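Local coordinates for A-type flavoprotein (Giardia intestinalis, PDB 2Q9U) that scavenges O2, probably by passing electrons from bound FMN to a mu-oxo-diiron centre where the oxygen is reduced, at residues 17-22 / 40-45; 177-182 / 230-235. All coordinates share one frame; numbering follows the deposited sequence.

Overall arrangement
Both contacts are buried and belong to the beta-lactamase-like half of the protein, with centres about 10 Å apart, but they are built differently. Contact 1 joins two neighbouring strands of one sheet, so most of its polar atoms pair backbone to backbone. Contact 2 sets a loop against the chain that leaves strand 225-228, and relies on one direct hydrogen bond, waters and a valine among apolar groups; part of its loop also meets a second subunit. Ser40 ties the two together: its OG bonds to Gly231 N, and its O accepts from ND1 of the iron ligand His230. Through Ser40, the start of segment 40-45 forms part of the second shell of the diiron site.

Contact 1 (17-22 / 40-45); sequences VYWVGI and SYNSYF
Five backbone hydrogen bonds and one from an indole run between residues 17-22 and 40-45, satisfying most of the polar groups that meet there. Tyr18 and Phe45 exchange a reciprocal pair, Tyr18 N to Phe45 O at 2.8 Å and Phe45 N to Tyr18 O, both in the carbonyl planes; Ile22 and Tyr41 form a second reciprocal pair, slightly longer (3.0 Å from Ile22 N to Tyr41 O), with Ile22 N above the carbonyl plane and Tyr41 N nearly along the C=O axis. Between them, Val20 N gives to Ser43 O at 2.9 Å, yet nothing returns: Ser43 N is buried with no partner. These are adjacent antiparallel strands, 17-24 and 39-46, of the mixed sheet in the metallo-beta-lactamase-like fold, here briefly interrupted. Gly21 comes close, its CA 3.2 Å from Tyr41 O. The Trp19 ring is laid back over Gly21 N, with CG anti to the backbone N (chi1 -179°). NE1 reaches Asn42 OD1 at 2.9 Å along an almost straight N-H, in the indole plane but above the plane of the amide carbonyl. Asn42 OD1 also accepts from Ser40 OG, while Asn42 ND2 gives to Ser228 O and Gly231 O. The indole edge at CD1 approaches Tyr44 in an offset edge-to-face pair, planes 73° apart, and Tyr44 OH finds Ser228 O. On the other face of the sheet, Ile22 CD1 lies 3.5 Å from Tyr41 CD2.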
loop_
_atom_site.group_PDB
_atom_site.type_symbol
_atom_site.label_atom_id
_atom_site.label_comp_id
_atom_site.label_asym_id
_atom_site.label_seq_id
_atom_site.Cartn_x
_atom_site.Cartn_y
_atom_site.Cartn_z
ATOM N N VAL A 17 -14.286 36.183 -14.351
ATOM C CA VAL A 17 -13.114 35.361 -13.932
ATOM C C VAL A 17 -13.551 33.901 -13.873
ATOM O O VAL A 17 -14.465 33.550 -13.127
ATOM C CB VAL A 17 -12.448 35.837 -12.597
ATOM C CG1 VAL A 17 -11.182 35.012 -12.257
ATOM C CG2 VAL A 17 -12.092 37.365 -12.627
ATOM N N TYR A 18 -12.926 33.075 -14.707
ATOM C CA TYR A 18 -13.345 31.696 -14.915
ATOM C C TYR A 18 -12.280 30.732 -14.435
ATOM O O TYR A 18 -11.087 30.950 -14.686
ATOM C CB TYR A 18 -13.615 31.437 -16.397
ATOM C CG TYR A 18 -14.763 32.239 -16.982
ATOM C CD1 TYR A 18 -14.625 33.597 -17.256
ATOM C CD2 TYR A 18 -15.975 31.631 -17.268
ATOM C CE1 TYR A 18 -15.699 34.345 -17.802
ATOM C CE2 TYR A 18 -17.060 32.370 -17.817
ATOM C CZ TYR A 18 -16.895 33.717 -18.086
ATOM O OH TYR A 18 -17.926 34.466 -18.623
ATOM N N TRP A 19 -12.719 29.664 -13.778
ATOM C CA TRP A 19 -11.818 28.558 -13.436
ATOM C C TRP A 19 -11.574 27.722 -14.665
ATOM O O TRP A 19 -12.515 27.193 -15.284
ATOM C CB TRP A 19 -12.406 27.725 -12.301
ATOM C CG TRP A 19 -11.584 26.586 -11.845
ATOM C CD1 TRP A 19 -10.602 26.609 -10.887
ATOM C CD2 TRP A 19 -11.668 25.232 -12.305
ATOM N NE1 TRP A 19 -10.079 25.353 -10.722
ATOM C CE2 TRP A 19 -10.713 24.487 -11.580
ATOM C CE3 TRP A 19 -12.477 24.576 -13.250
ATOM C CZ2 TRP A 19 -10.541 23.107 -11.757
ATOM C CZ3 TRP A 19 -12.301 23.197 -13.448
ATOM C CH2 TRP A 19 -11.339 22.481 -12.697
ATOM N N VAL A 20 -10.301 27.604 -15.039
ATOM C CA VAL A 20 -9.922 26.784 -16.189
ATOM C C VAL A 20 -8.807 25.768 -15.779
ATOM O O VAL A 20 -7.993 25.366 -16.595
ATOM C CB VAL A 20 -9.489 27.648 -17.390
ATOM C CG1 VAL A 20 -10.706 28.452 -17.966
ATOM C CG2 VAL A 20 -8.282 28.548 -17.039
ATOM N N GLY A 21 -8.816 25.365 -14.504
ATOM C CA GLY A 21 -7.798 24.459 -13.986
ATOM C C GLY A 21 -8.193 23.017 -14.216
ATOM O O GLY A 21 -9.049 22.711 -15.044
ATOM N N ILE A 22 -7.593 22.125 -13.450
ATOM C CA ILE A 22 -7.989 20.717 -13.514
ATOM C C ILE A 22 -8.047 20.149 -12.112
ATOM O O ILE A 22 -7.320 20.594 -11.220
ATOM C CB ILE A 22 -7.076 19.846 -14.431
ATOM C CG1 ILE A 22 -5.680 19.584 -13.819
ATOM C CG2 ILE A 22 -6.942 20.451 -15.872
ATOM C CD1 ILE A 22 -5.593 18.279 -12.937
ATOM N N SER A 40 -5.808 19.776 -6.903
ATOM C CA SER A 40 -6.188 20.411 -8.176
ATOM C C SER A 40 -5.096 21.408 -8.491
ATOM O O SER A 40 -4.373 21.833 -7.582
ATOM C CB SER A 40 -7.549 21.108 -8.084
ATOM O OG SER A 40 -7.496 22.272 -7.261
ATOM N N TYR A 41 -4.983 21.774 -9.772
ATOM C CA TYR A 41 -4.062 22.805 -10.245
ATOM C C TYR A 41 -4.970 23.848 -10.869
ATOM O O TYR A 41 -5.476 23.662 -11.975
ATOM C CB TYR A 41 -3.082 22.184 -11.267
ATOM C CG TYR A 41 -2.611 20.821 -10.756
ATOM C CD1 TYR A 41 -2.022 20.721 -9.493
ATOM C CD2 TYR A 41 -2.763 19.648 -11.514
ATOM C CE1 TYR A 41 -1.606 19.484 -8.976
ATOM C CE2 TYR A 41 -2.337 18.400 -11.004
ATOM C CZ TYR A 41 -1.773 18.338 -9.733
ATOM O OH TYR A 41 -1.389 17.118 -9.188
ATOM N N ASN A 42 -5.226 24.906 -10.113
ATOM C CA ASN A 42 -6.176 25.910 -10.515
ATOM C C ASN A 42 -5.474 26.953 -11.378
ATOM O O ASN A 42 -4.391 27.431 -11.031
ATOM C CB ASN A 42 -6.803 26.568 -9.293
ATOM C CG ASN A 42 -7.472 25.565 -8.350
ATOM O OD1 ASN A 42 -8.034 24.545 -8.776
ATOM N ND2 ASN A 42 -7.423 25.869 -7.063
ATOM N N SER A 43 -6.103 27.255 -12.512
ATOM C CA SER A 43 -5.671 28.282 -13.446
ATOM C C SER A 43 -6.914 29.115 -13.686
ATOM O O SER A 43 -8.000 28.593 -13.571
ATOM C CB SER A 43 -5.238 27.635 -14.766
ATOM O OG SER A 43 -4.989 28.636 -15.751
ATOM N N TYR A 44 -6.757 30.388 -14.046
ATOM C CA TYR A 44 -7.925 31.274 -14.163
ATOM C C TYR A 44 -7.885 32.043 -15.476
ATOM O O TYR A 44 -6.821 32.426 -15.910
ATOM C CB TYR A 44 -7.994 32.252 -12.985
ATOM C CG TYR A 44 -8.123 31.503 -11.679
ATOM C CD1 TYR A 44 -9.367 31.024 -11.254
ATOM C CD2 TYR A 44 -6.988 31.186 -10.927
ATOM C CE1 TYR A 44 -9.478 30.285 -10.052
ATOM C CE2 TYR A 44 -7.087 30.441 -9.746
ATOM C CZ TYR A 44 -8.336 29.996 -9.323
ATOM O OH TYR A 44 -8.433 29.274 -8.134
ATOM N N PHE A 45 -9.059 32.238 -16.081
ATOM C CA PHE A 45 -9.167 33.065 -17.263
ATOM C C PHE A 45 -9.927 34.345 -16.943
ATOM O O PHE A 45 -11.038 34.282 -16.412
ATOM C CB PHE A 45 -9.849 32.301 -18.400
ATOM C CG PHE A 45 -10.225 33.196 -19.553
ATOM C CD1 PHE A 45 -9.260 33.612 -20.477
ATOM C CD2 PHE A 45 -11.530 33.696 -19.659
ATOM C CE1 PHE A 45 -9.602 34.502 -21.520
ATOM C CE2 PHE A 45 -11.875 34.568 -20.695
ATOM C CZ PHE A 45 -10.927 34.954 -21.633
#

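Contact 2 (177-182 / 230-235); sequences YATSRR and HGVSWR. With FEO (mu-oxo-diiron), chain G.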
loop_
_atom_site.group_PDB
_atom_site.type_symbol
_atom_site.label_atom_id
_atom_site.label_comp_id
_atom_site.label_asym_id
_atom_site.label_seq_id
_atom_site.Cartn_x
_atom_site.Cartn_y
_atom_site.Cartn_z
ATOM N N TYR A 177 -6.745 19.227 -2.272
ATOM C CA TYR A 177 -8.127 18.801 -2.100
ATOM C C TYR A 177 -8.834 18.728 -3.456
ATOM O O TYR A 177 -9.043 19.766 -4.087
ATOM C CB TYR A 177 -8.852 19.775 -1.153
ATOM C CG TYR A 177 -10.288 19.428 -0.804
ATOM C CD1 TYR A 177 -10.701 18.105 -0.652
ATOM C CD2 TYR A 177 -11.244 20.445 -0.621
ATOM C CE1 TYR A 177 -12.038 17.798 -0.312
ATOM C CE2 TYR A 177 -12.550 20.142 -0.276
ATOM C CZ TYR A 177 -12.947 18.838 -0.132
ATOM O OH TYR A 177 -14.262 18.576 0.197
ATOM N N ALA A 178 -9.144 17.510 -3.927
ATOM C CA ALA A 178 -9.887 17.339 -5.171
ATOM C C ALA A 178 -11.390 17.372 -4.874
ATOM O O ALA A 178 -11.880 16.533 -4.116
ATOM C CB ALA A 178 -9.520 15.984 -5.900
ATOM N N THR A 179 -12.100 18.301 -5.520
ATOM C CA THR A 179 -13.547 18.496 -5.343
ATOM C C THR A 179 -14.101 19.215 -6.571
ATOM O O THR A 179 -13.344 19.875 -7.290
ATOM C CB THR A 179 -13.885 19.261 -4.020
ATOM O OG1 THR A 179 -15.277 19.575 -3.985
ATOM C CG2 THR A 179 -13.048 20.562 -3.868
ATOM N N SER A 180 -15.398 19.069 -6.828
ATOM C CA SER A 180 -16.028 19.807 -7.906
ATOM C C SER A 180 -16.373 21.217 -7.431
ATOM O O SER A 180 -16.674 22.091 -8.250
ATOM C CB SER A 180 -17.279 19.073 -8.429
ATOM O OG SER A 180 -18.285 19.016 -7.429
ATOM N N ARG A 181 -16.298 21.435 -6.115
ATOM C CA ARG A 181 -16.590 22.748 -5.519
ATOM C C ARG A 181 -15.392 23.675 -5.723
ATOM O O ARG A 181 -14.269 23.263 -5.542
ATOM C CB ARG A 181 -16.841 22.615 -4.000
ATOM C CG ARG A 181 -18.278 22.257 -3.580
ATOM C CD ARG A 181 -18.691 20.802 -3.857
ATOM N NE ARG A 181 -20.007 20.496 -3.269
ATOM C CZ ARG A 181 -20.198 20.039 -2.027
ATOM N NH1 ARG A 181 -19.170 19.805 -1.212
ATOM N NH2 ARG A 181 -21.432 19.819 -1.588
ATOM N N ARG A 182 -15.650 24.938 -6.042
ATOM C CA ARG A 182 -14.567 25.901 -6.191
ATOM C C ARG A 182 -14.326 26.768 -4.978
ATOM O O ARG A 182 -13.276 27.401 -4.879
ATOM C CB ARG A 182 -14.744 26.760 -7.460
ATOM C CG ARG A 182 -14.885 25.911 -8.745
ATOM C CD ARG A 182 -13.604 25.049 -9.063
ATOM N NE ARG A 182 -14.015 24.003 -10.019
ATOM C CZ ARG A 182 -13.799 22.712 -9.906
ATOM N NH1 ARG A 182 -13.055 22.211 -8.898
ATOM N NH2 ARG A 182 -14.306 21.919 -10.857
ATOM N N HIS A 230 -4.260 25.610 -5.611
ATOM C CA HIS A 230 -4.601 24.242 -5.165
ATOM C C HIS A 230 -5.901 24.228 -4.363
ATOM O O HIS A 230 -6.061 25.020 -3.415
ATOM C CB HIS A 230 -3.502 23.651 -4.281
ATOM C CG HIS A 230 -2.221 23.363 -4.999
ATOM N ND1 HIS A 230 -2.106 22.395 -5.969
ATOM C CD2 HIS A 230 -0.989 23.904 -4.856
ATOM C CE1 HIS A 230 -0.856 22.371 -6.413
ATOM N NE2 HIS A 230 -0.164 23.277 -5.750
ATOM N N GLY A 231 -6.827 23.348 -4.749
ATOM C CA GLY A 231 -7.997 23.101 -3.931
ATOM C C GLY A 231 -9.036 24.193 -4.098
ATOM O O GLY A 231 -9.246 24.676 -5.217
ATOM N N VAL A 232 -9.673 24.585 -2.997
ATOM C CA VAL A 232 -10.754 25.564 -3.062
ATOM C C VAL A 232 -10.246 26.977 -2.787
ATOM O O VAL A 232 -9.158 27.183 -2.201
ATOM C CB VAL A 232 -11.957 25.229 -2.121
ATOM C CG1 VAL A 232 -12.577 23.907 -2.520
ATOM C CG2 VAL A 232 -11.518 25.199 -0.660
ATOM N N SER A 233 -11.037 27.937 -3.242
ATOM C CA SER A 233 -10.717 29.350 -3.078
ATOM C C SER A 233 -11.573 29.958 -1.969
ATOM O O SER A 233 -12.489 29.309 -1.434
ATOM C CB SER A 233 -10.920 30.068 -4.418
ATOM O OG SER A 233 -9.915 29.651 -5.306
ATOM N N TRP A 234 -11.265 31.206 -1.615
ATOM C CA TRP A 234 -11.717 31.799 -0.375
ATOM C C TRP A 234 -12.469 33.114 -0.597
ATOM O O TRP A 234 -12.057 33.987 -1.413
ATOM C CB TRP A 234 -10.508 32.072 0.551
ATOM C CG TRP A 234 -9.683 30.869 0.854
ATOM C CD1 TRP A 234 -8.568 30.418 0.168
ATOM C CD2 TRP A 234 -9.902 29.938 1.920
ATOM N NE1 TRP A 234 -8.104 29.250 0.746
ATOM C CE2 TRP A 234 -8.902 28.937 1.820
ATOM C CE3 TRP A 234 -10.859 29.843 2.944
ATOM C CZ2 TRP A 234 -8.810 27.871 2.721
ATOM C CZ3 TRP A 234 -10.780 28.748 3.844
ATOM C CH2 TRP A 234 -9.758 27.794 3.718
ATOM N N ARG A 235 -13.546 33.271 0.153
ATOM C CA ARG A 235 -14.308 34.497 0.219
ATOM C C ARG A 235 -15.034 34.616 1.596
ATOM O O ARG A 235 -15.020 33.739 2.353
ATOM C CB ARG A 235 -15.288 34.583 -0.956
ATOM C CG ARG A 235 -16.446 33.615 -0.821
ATOM C CD ARG A 235 -17.262 33.415 -2.051
ATOM N NE ARG A 235 -18.137 32.265 -2.029
ATOM C CZ ARG A 235 -19.013 31.985 -2.969
ATOM N NH1 ARG A 235 -19.170 32.761 -3.988
ATOM N NH2 ARG A 235 -19.740 30.939 -2.874
HETATM FE FE1 FEO G . 1.811 23.939 -6.125
HETATM FE FE2 FEO G . 4.979 25.049 -5.305
HETATM O O FEO G . 3.565 24.293 -6.588
HETATM O O HOH W 1 -11.707 23.109 -6.473
HETATM O O HOH W 2 -10.865 27.426 -6.537
#
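Val232 carries the apolar part of the contact between residues 177-182 and 230-235. Its CG1, anti to the carbonyl carbon (chi1 -62°), packs against three groups: Thr179 CG2 at 3.6 Å, the carbonyl oxygen Arg181 O and, farther off, CD2 of Tyr177, whose side chain the valine crosses obliquely. The threonine and valine side chains cross at about a right angle, and Thr179 CG2 also rests over the rim of one face of the Tyr177 ring. Thr179 OG1, turned anti to its own N (chi1 172°), accepts from Arg181 N in an ST turn. Beyond the valine, Ser233 N gives a nearly straight bond to Arg182 O at 2.8 Å, and a water joins that same oxygen to Ser233 OG. The Arg182 side chain folds back along its own segment: its guanidinium lies flat over Ser180 O, NH1 makes a bent bond to Thr179 O at 2.9 Å, the oxygen standing out of the guanidinium plane, and a second water, in that plane, sits between NH1, Arg181 O and Gly231 O. Trp19 meets this group in a cation-pi contact, and Ser180 O accepts from Arg282 of the second subunit. His230 NE2 binds FE1 of the mu-oxo-diiron group at 2.1 Å, sharing the site with Asp89, His90 and Asp171. Gln11 OE1, which accepts from Arg182 NE, together with Thr179 O, water and the indole, probably helps to stabilise the buried charge, even with Arg282 of the second subunit close by.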